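Local coordinates for maltose-binding protein MalE1 (Thermotoga maritima, PDB 6DTU) that binds maltotetraose in the cleft between its two lobes and probably delivers malto-oligosaccharides to a membrane transporter for uptake, at residues K12-L17 against V32-V37; A153-I158 against R258-V263. All coordinates share one frame; numbering follows the deposited sequence.

Contact 1: K12-L17 against V32-V37; sequences KQVDIL and VEVQYV. With GLC (alpha-D-glucopyranose), chain C.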
loop_
_atom_site.group_PDB
_atom_site.type_symbol
_atom_site.label_atom_id
_atom_site.label_comp_id
_atom_site.label_asym_id
_atom_site.label_seq_id
_atom_site.Cartn_x
_atom_site.Cartn_y
_atom_site.Cartn_z
ATOM N N LYS A 12 -0.983 9.995 7.239
ATOM C CA LYS A 12 -1.587 10.611 6.064
ATOM C C LYS A 12 -3.028 11.040 6.309
ATOM O O LYS A 12 -3.476 12.026 5.723
ATOM C CB LYS A 12 -1.514 9.662 4.863
ATOM C CG LYS A 12 -0.087 9.231 4.476
ATOM C CD LYS A 12 0.819 10.423 4.113
ATOM C CE LYS A 12 2.213 9.961 3.719
ATOM N NZ LYS A 12 3.055 11.107 3.248
ATOM N N GLN A 13 -3.763 10.319 7.152
ATOM C CA GLN A 13 -5.184 10.557 7.347
ATOM C C GLN A 13 -5.495 11.357 8.600
ATOM O O GLN A 13 -6.665 11.691 8.816
ATOM C CB GLN A 13 -5.976 9.232 7.374
ATOM C CG GLN A 13 -5.766 8.301 6.186
ATOM C CD GLN A 13 -4.677 7.281 6.415
ATOM O OE1 GLN A 13 -3.922 7.364 7.381
ATOM N NE2 GLN A 13 -4.573 6.330 5.521
ATOM N N VAL A 14 -4.481 11.719 9.401
ATOM C CA VAL A 14 -4.761 12.309 10.716
ATOM C C VAL A 14 -5.520 13.628 10.581
ATOM O O VAL A 14 -6.524 13.850 11.264
ATOM C CB VAL A 14 -3.465 12.495 11.524
ATOM C CG1 VAL A 14 -3.752 13.420 12.702
ATOM C CG2 VAL A 14 -2.875 11.151 11.968
ATOM N N ASP A 15 -5.054 14.524 9.708
ATOM C CA ASP A 15 -5.631 15.865 9.662
ATOM C C ASP A 15 -7.089 15.832 9.240
ATOM O O ASP A 15 -7.947 16.489 9.853
ATOM C CB ASP A 15 -4.849 16.763 8.699
ATOM C CG ASP A 15 -3.502 17.210 9.238
ATOM O OD1 ASP A 15 -3.168 16.937 10.411
ATOM O OD2 ASP A 15 -2.787 17.892 8.470
ATOM N N ILE A 16 -7.383 15.139 8.140
ATOM C CA ILE A 16 -8.757 15.140 7.654
ATOM C C ILE A 16 -9.679 14.433 8.631
ATOM O O ILE A 16 -10.785 14.910 8.905
ATOM C CB ILE A 16 -8.879 14.598 6.217
ATOM C CG1 ILE A 16 -10.344 14.658 5.770
ATOM C CG2 ILE A 16 -8.295 13.171 6.116
ATOM C CD1 ILE A 16 -10.987 16.049 5.881
ATOM N N LEU A 17 -9.236 13.313 9.205
ATOM C CA LEU A 17 -10.086 12.610 10.170
ATOM C C LEU A 17 -10.273 13.398 11.462
ATOM O O LEU A 17 -11.337 13.307 12.094
ATOM C CB LEU A 17 -9.526 11.218 10.458
ATOM C CG LEU A 17 -9.589 10.208 9.305
ATOM C CD1 LEU A 17 -8.951 8.878 9.701
ATOM C CD2 LEU A 17 -11.003 9.985 8.875
ATOM N N VAL A 32 -14.537 12.301 19.322
ATOM C CA VAL A 32 -13.775 11.539 18.339
ATOM C C VAL A 32 -12.297 11.854 18.513
ATOM O O VAL A 32 -11.890 13.024 18.538
ATOM C CB VAL A 32 -14.256 11.792 16.898
ATOM C CG1 VAL A 32 -13.497 10.870 15.934
ATOM C CG2 VAL A 32 -15.782 11.561 16.787
ATOM N N GLU A 33 -11.488 10.812 18.605
ATOM C CA GLU A 33 -10.077 10.967 18.903
ATOM C C GLU A 33 -9.294 10.256 17.816
ATOM O O GLU A 33 -9.479 9.055 17.597
ATOM C CB GLU A 33 -9.779 10.358 20.260
ATOM C CG GLU A 33 -8.315 10.230 20.527
ATOM C CD GLU A 33 -8.070 9.788 21.927
ATOM O OE1 GLU A 33 -8.579 10.469 22.828
ATOM O OE2 GLU A 33 -7.399 8.758 22.119
ATOM N N VAL A 34 -8.449 11.000 17.120
ATOM C CA VAL A 34 -7.646 10.441 16.048
ATOM C C VAL A 34 -6.210 10.295 16.544
ATOM O O VAL A 34 -5.525 11.293 16.827
ATOM C CB VAL A 34 -7.710 11.325 14.793
ATOM C CG1 VAL A 34 -6.872 10.709 13.704
ATOM C CG2 VAL A 34 -9.174 11.518 14.340
ATOM N N GLN A 35 -5.740 9.051 16.598
ATOM C CA GLN A 35 -4.424 8.707 17.121
ATOM C C GLN A 35 -3.541 8.209 15.977
ATOM O O GLN A 35 -3.812 7.153 15.389
ATOM C CB GLN A 35 -4.584 7.586 18.149
ATOM C CG GLN A 35 -3.278 6.983 18.677
ATOM C CD GLN A 35 -2.418 7.976 19.411
ATOM O OE1 GLN A 35 -2.746 8.385 20.526
ATOM N NE2 GLN A 35 -1.327 8.400 18.779
ATOM N N TYR A 36 -2.459 8.941 15.706
ATOM C CA TYR A 36 -1.443 8.491 14.763
ATOM C C TYR A 36 -0.792 7.212 15.254
ATOM O O TYR A 36 -0.407 7.105 16.421
ATOM C CB TYR A 36 -0.350 9.559 14.600
ATOM C CG TYR A 36 0.974 8.962 14.111
ATOM C CD1 TYR A 36 1.102 8.449 12.813
ATOM C CD2 TYR A 36 2.066 8.842 14.962
ATOM C CE1 TYR A 36 2.283 7.883 12.367
ATOM C CE2 TYR A 36 3.252 8.275 14.516
ATOM C CZ TYR A 36 3.352 7.793 13.222
ATOM O OH TYR A 36 4.538 7.220 12.783
ATOM N N VAL A 37 -0.681 6.234 14.360
ATOM C CA VAL A 37 0.111 5.028 14.590
ATOM C C VAL A 37 0.893 4.767 13.310
ATOM O O VAL A 37 0.338 4.853 12.210
ATOM C CB VAL A 37 -0.767 3.807 14.955
ATOM C CG1 VAL A 37 0.081 2.587 15.196
ATOM C CG2 VAL A 37 -1.658 4.098 16.175
HETATM C C1 GLC C . 1.603 5.797 4.944
HETATM C C2 GLC C . 0.447 5.349 4.142
HETATM C C3 GLC C . 0.447 3.890 3.939
HETATM C C4 GLC C . 1.713 3.434 3.299
HETATM C C5 GLC C . 2.927 3.800 4.195
HETATM C C6 GLC C . 4.168 3.588 3.585
HETATM O O1 GLC C . 1.508 5.295 6.239
HETATM O O2 GLC C . -0.758 5.772 4.858
HETATM O O3 GLC C . -0.713 3.584 3.083
HETATM O O4 GLC C . 1.682 1.992 3.121
HETATM O O5 GLC C . 2.847 5.326 4.366
HETATM O O6 GLC C . 5.199 3.822 4.550
#

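Contact 2: A153-I158 against R258-V263; sequences AEFYYI and RPFVGV. With GLC (alpha-D-glucopyranose), chain B; GLC (alpha-D-glucopyranose), chain D.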
loop_
_atom_site.group_PDB
_atom_site.type_symbol
_atom_site.label_atom_id
_atom_site.label_comp_id
_atom_site.label_asym_id
_atom_site.label_seq_id
_atom_site.Cartn_x
_atom_site.Cartn_y
_atom_site.Cartn_z
ATOM N N ALA A 153 14.874 -3.390 -0.062
ATOM C CA ALA A 153 14.805 -4.672 0.629
ATOM C C ALA A 153 13.405 -4.999 1.110
ATOM O O ALA A 153 13.223 -5.950 1.880
ATOM C CB ALA A 153 15.782 -4.680 1.805
ATOM N N GLU A 154 12.419 -4.248 0.656
ATOM C CA GLU A 154 11.047 -4.368 1.126
ATOM C C GLU A 154 10.217 -5.001 0.014
ATOM O O GLU A 154 10.041 -4.401 -1.054
ATOM C CB GLU A 154 10.525 -2.980 1.499
ATOM C CG GLU A 154 9.378 -2.987 2.463
ATOM C CD GLU A 154 9.021 -1.593 2.970
ATOM O OE1 GLU A 154 9.844 -0.644 2.851
ATOM O OE2 GLU A 154 7.900 -1.454 3.508
ATOM N N PHE A 155 9.693 -6.197 0.278
ATOM C CA PHE A 155 9.008 -6.982 -0.753
ATOM C C PHE A 155 7.900 -6.200 -1.451
ATOM O O PHE A 155 7.720 -6.314 -2.672
ATOM C CB PHE A 155 8.447 -8.249 -0.106
ATOM C CG PHE A 155 7.483 -9.026 -0.976
ATOM C CD1 PHE A 155 7.829 -9.417 -2.256
ATOM C CD2 PHE A 155 6.259 -9.432 -0.471
ATOM C CE1 PHE A 155 6.954 -10.138 -3.037
ATOM C CE2 PHE A 155 5.371 -10.167 -1.244
ATOM C CZ PHE A 155 5.721 -10.528 -2.531
ATOM N N TYR A 156 7.120 -5.424 -0.696
ATOM C CA TYR A 156 6.014 -4.692 -1.300
ATOM C C TYR A 156 6.481 -3.823 -2.477
ATOM O O TYR A 156 5.797 -3.735 -3.509
ATOM C CB TYR A 156 5.306 -3.867 -0.229
ATOM C CG TYR A 156 4.150 -3.044 -0.759
ATOM C CD1 TYR A 156 2.845 -3.553 -0.814
ATOM C CD2 TYR A 156 4.363 -1.748 -1.228
ATOM C CE1 TYR A 156 1.784 -2.784 -1.325
ATOM C CE2 TYR A 156 3.299 -0.979 -1.723
ATOM C CZ TYR A 156 2.028 -1.517 -1.770
ATOM O OH TYR A 156 1.013 -0.760 -2.264
ATOM N N TYR A 157 7.664 -3.220 -2.360
ATOM C CA TYR A 157 8.174 -2.330 -3.400
ATOM C C TYR A 157 8.915 -3.052 -4.522
ATOM O O TYR A 157 9.050 -2.493 -5.622
ATOM C CB TYR A 157 9.059 -1.243 -2.765
ATOM C CG TYR A 157 8.229 -0.352 -1.882
ATOM C CD1 TYR A 157 7.614 0.783 -2.399
ATOM C CD2 TYR A 157 8.005 -0.668 -0.544
ATOM C CE1 TYR A 157 6.791 1.574 -1.609
ATOM C CE2 TYR A 157 7.211 0.119 0.241
ATOM C CZ TYR A 157 6.617 1.245 -0.292
ATOM O OH TYR A 157 5.809 2.026 0.472
ATOM N N ILE A 158 9.403 -4.273 -4.281
ATOM C CA ILE A 158 10.054 -5.068 -5.317
ATOM C C ILE A 158 9.057 -5.983 -6.020
ATOM O O ILE A 158 9.350 -6.503 -7.107
ATOM C CB ILE A 158 11.203 -5.859 -4.670
ATOM C CG1 ILE A 158 12.142 -4.916 -3.906
ATOM C CG2 ILE A 158 12.016 -6.665 -5.699
ATOM C CD1 ILE A 158 12.669 -3.777 -4.740
ATOM N N ARG A 258 4.314 -5.184 -12.686
ATOM C CA ARG A 258 2.970 -5.483 -12.188
ATOM C C ARG A 258 2.932 -5.291 -10.677
ATOM O O ARG A 258 3.181 -6.235 -9.916
ATOM C CB ARG A 258 2.528 -6.886 -12.605
ATOM C CG ARG A 258 2.527 -7.087 -14.125
ATOM C CD ARG A 258 2.063 -8.473 -14.529
ATOM N NE ARG A 258 1.878 -8.556 -15.971
ATOM C CZ ARG A 258 0.835 -8.040 -16.617
ATOM N NH1 ARG A 258 -0.121 -7.407 -15.949
ATOM N NH2 ARG A 258 0.746 -8.156 -17.931
ATOM N N PRO A 259 2.607 -4.083 -10.210
ATOM C CA PRO A 259 2.611 -3.804 -8.768
ATOM C C PRO A 259 1.431 -4.445 -8.039
ATOM O O PRO A 259 0.413 -4.806 -8.622
ATOM C CB PRO A 259 2.482 -2.274 -8.724
ATOM C CG PRO A 259 1.709 -1.935 -9.972
ATOM C CD PRO A 259 2.219 -2.899 -10.997
ATOM N N PHE A 260 1.587 -4.571 -6.726
ATOM C CA PHE A 260 0.436 -4.871 -5.886
ATOM C C PHE A 260 -0.630 -3.794 -6.044
ATOM O O PHE A 260 -0.332 -2.602 -6.179
ATOM C CB PHE A 260 0.859 -4.906 -4.412
ATOM C CG PHE A 260 1.339 -6.254 -3.908
ATOM C CD1 PHE A 260 0.571 -7.411 -4.038
ATOM C CD2 PHE A 260 2.553 -6.353 -3.259
ATOM C CE1 PHE A 260 1.043 -8.648 -3.527
ATOM C CE2 PHE A 260 3.019 -7.557 -2.777
ATOM C CZ PHE A 260 2.264 -8.697 -2.903
ATOM N N VAL A 261 -1.890 -4.212 -6.008
ATOM C CA VAL A 261 -3.009 -3.287 -5.857
ATOM C C VAL A 261 -3.562 -3.418 -4.442
ATOM O O VAL A 261 -3.804 -4.534 -3.965
ATOM C CB VAL A 261 -4.074 -3.513 -6.942
ATOM C CG1 VAL A 261 -5.342 -2.706 -6.656
ATOM C CG2 VAL A 261 -3.482 -3.155 -8.299
ATOM N N GLY A 262 -3.682 -2.291 -3.743
ATOM C CA GLY A 262 -4.177 -2.280 -2.376
ATOM C C GLY A 262 -5.436 -1.440 -2.269
ATOM O O GLY A 262 -5.637 -0.508 -3.042
ATOM N N VAL A 263 -6.291 -1.790 -1.311
ATOM C CA VAL A 263 -7.476 -0.994 -0.999
ATOM C C VAL A 263 -7.361 -0.563 0.456
ATOM O O VAL A 263 -7.017 -1.377 1.317
ATOM C CB VAL A 263 -8.785 -1.761 -1.281
ATOM C CG1 VAL A 263 -9.967 -0.837 -1.108
ATOM C CG2 VAL A 263 -8.759 -2.336 -2.703
HETATM C C1 GLC B . 1.919 1.631 1.793
HETATM C C2 GLC B . 0.821 0.744 1.333
HETATM C C3 GLC B . 0.696 -0.431 2.190
HETATM C C4 GLC B . 1.989 -1.219 2.238
HETATM C C5 GLC B . 3.190 -0.326 2.676
HETATM C C6 GLC B . 4.458 -0.968 2.486
HETATM O O2 GLC B . -0.418 1.502 1.455
HETATM O O3 GLC B . -0.321 -1.357 1.653
HETATM O O4 GLC B . 1.888 -2.283 3.248
HETATM O O5 GLC B . 3.179 0.885 1.752
HETATM O O6 GLC B . 5.445 -0.230 3.188
HETATM C C1 GLC D . 1.790 -3.590 2.778
HETATM C C2 GLC D . 0.755 -4.306 3.552
HETATM C C3 GLC D . 1.115 -4.401 5.003
HETATM C C4 GLC D . 2.398 -5.105 5.210
HETATM C C5 GLC D . 3.539 -4.396 4.438
HETATM C C6 GLC D . 4.740 -5.123 4.480
HETATM O O2 GLC D . -0.499 -3.577 3.434
HETATM O O3 GLC D . 0.054 -5.108 5.721
HETATM O O4 GLC D . 2.700 -5.067 6.632
HETATM O O5 GLC D . 3.096 -4.261 2.947
HETATM O O6 GLC D . 5.728 -4.379 3.800
HETATM O O HOH W 1 3.685 -3.232 -5.321
HETATM O O HOH W 2 1.653 -1.189 -5.074
#

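Contact 1: K12-L17 against V32-V37
The beta-alpha-beta unit of strand 4-9, helix 14-28 and strand 31-36 packs its helix on its second strand through V14, L17 and V34. V14 and V34 mark the closest approach of the two backbones, their CA atoms 6.3 Å apart. V34 points toward the helix and splits its two methyls between neighbouring parts of the first turn. Its CG1, anti to the backbone N (chi1 -180°), lies 4.0 Å from V14 O and 4.3 Å from V14 CG1, while its CG2 comes 3.6 Å from L17 O and 3.9 Å from L17 CB. V14 CG2 rests 4.0 Å from CB of Y36, two residues further along the strand, so only the root of the tyrosine takes part, and its ring leads away from the helix. Beta-branched valine suits position 34 because it favours the extended strand; at V14 two short methyls let the helix start come close. The side-chain packing is apolar, methyl on methyl and methylene, though V34 also lies against two backbone carbonyls. Just before the helix the chain lines the sugar pocket, where K12 CG comes 3.5 Å from O2 of the chain C glucose. Strand 4-9 flanks strand 31-36 in the sheet, and C9 touches both V14 and V34; L17 also leans on V60 of strand 58-62.

Contact 2: A153-I158 against R258-V263
The first turn of helix 155-164 stands beside the opening of strand 260-268, with Y156 and F260 nearest in backbone at 7.2 Å between CA atoms. E154 occupies the N-cap position, and its carbonyl O accepts from the N atoms of both Y157 and I158. At this separation two waters bridge the segments, one from backbone to backbone, donating to Y156 O and accepting from F260 N, the other from the backbone to a side chain, donating to F260 O and bonding Y156 OH at 2.9 Å. F260 points toward the helix and meets two rings differently. Its edge, with CZ 3.8 Å from F155 CE2, is turned to the face of F155 in an offset edge-to-face pair, the planes at 88°. Against Y156 the planes are only 18° apart but slid past each other, and the touch is F260 CD2 to Y156 CD1 at 3.7 Å. With CG anti to the backbone N (chi1 179°), the Y156 ring extends between protein and sugar: C4 of the chain B glucose sits 3.8 Å above the centre of one face, and C1 of the chain D glucose lies near CD1. Shortening Y156 to an alanine is likely to leave the chain B glucose without its aromatic floor, F260 without the ring beside its CD2 and the second water without its hydroxyl partner. Tyrosine suits the place because its flat face takes sugar C-H groups while its hydroxyl reaches the bridging water. E154 OE2 accepts from O6 of the chain B glucose at 2.8 Å, and S151 binds its other oxygen. At this contact the sugar is thus met in two ways, by aromatic stacking and by a carboxylate-hydroxyl bond, with F260 beside the Y156 ring and a water over its other face.

From the N terminus, strand 4-9 leads into contact 1, which closes a short loop: 14 residues, mostly helix, separate 12-17 from 32-37. Contact 2 opens far downstream and spans 99 residues, bringing helix 155-164 against strand 260-268. The two loops follow in series, neither enclosing nor crossing the other. Their centres are 25 Å apart and their nearest atoms about 9 Å, so they do not touch, yet strands 31-36 and 260-268 belong to one mixed sheet. Contact 1 fastens a helix to that sheet locally, whereas contact 2 joins it to a distant helix. Both border the bound maltotetraose, at different glucose units.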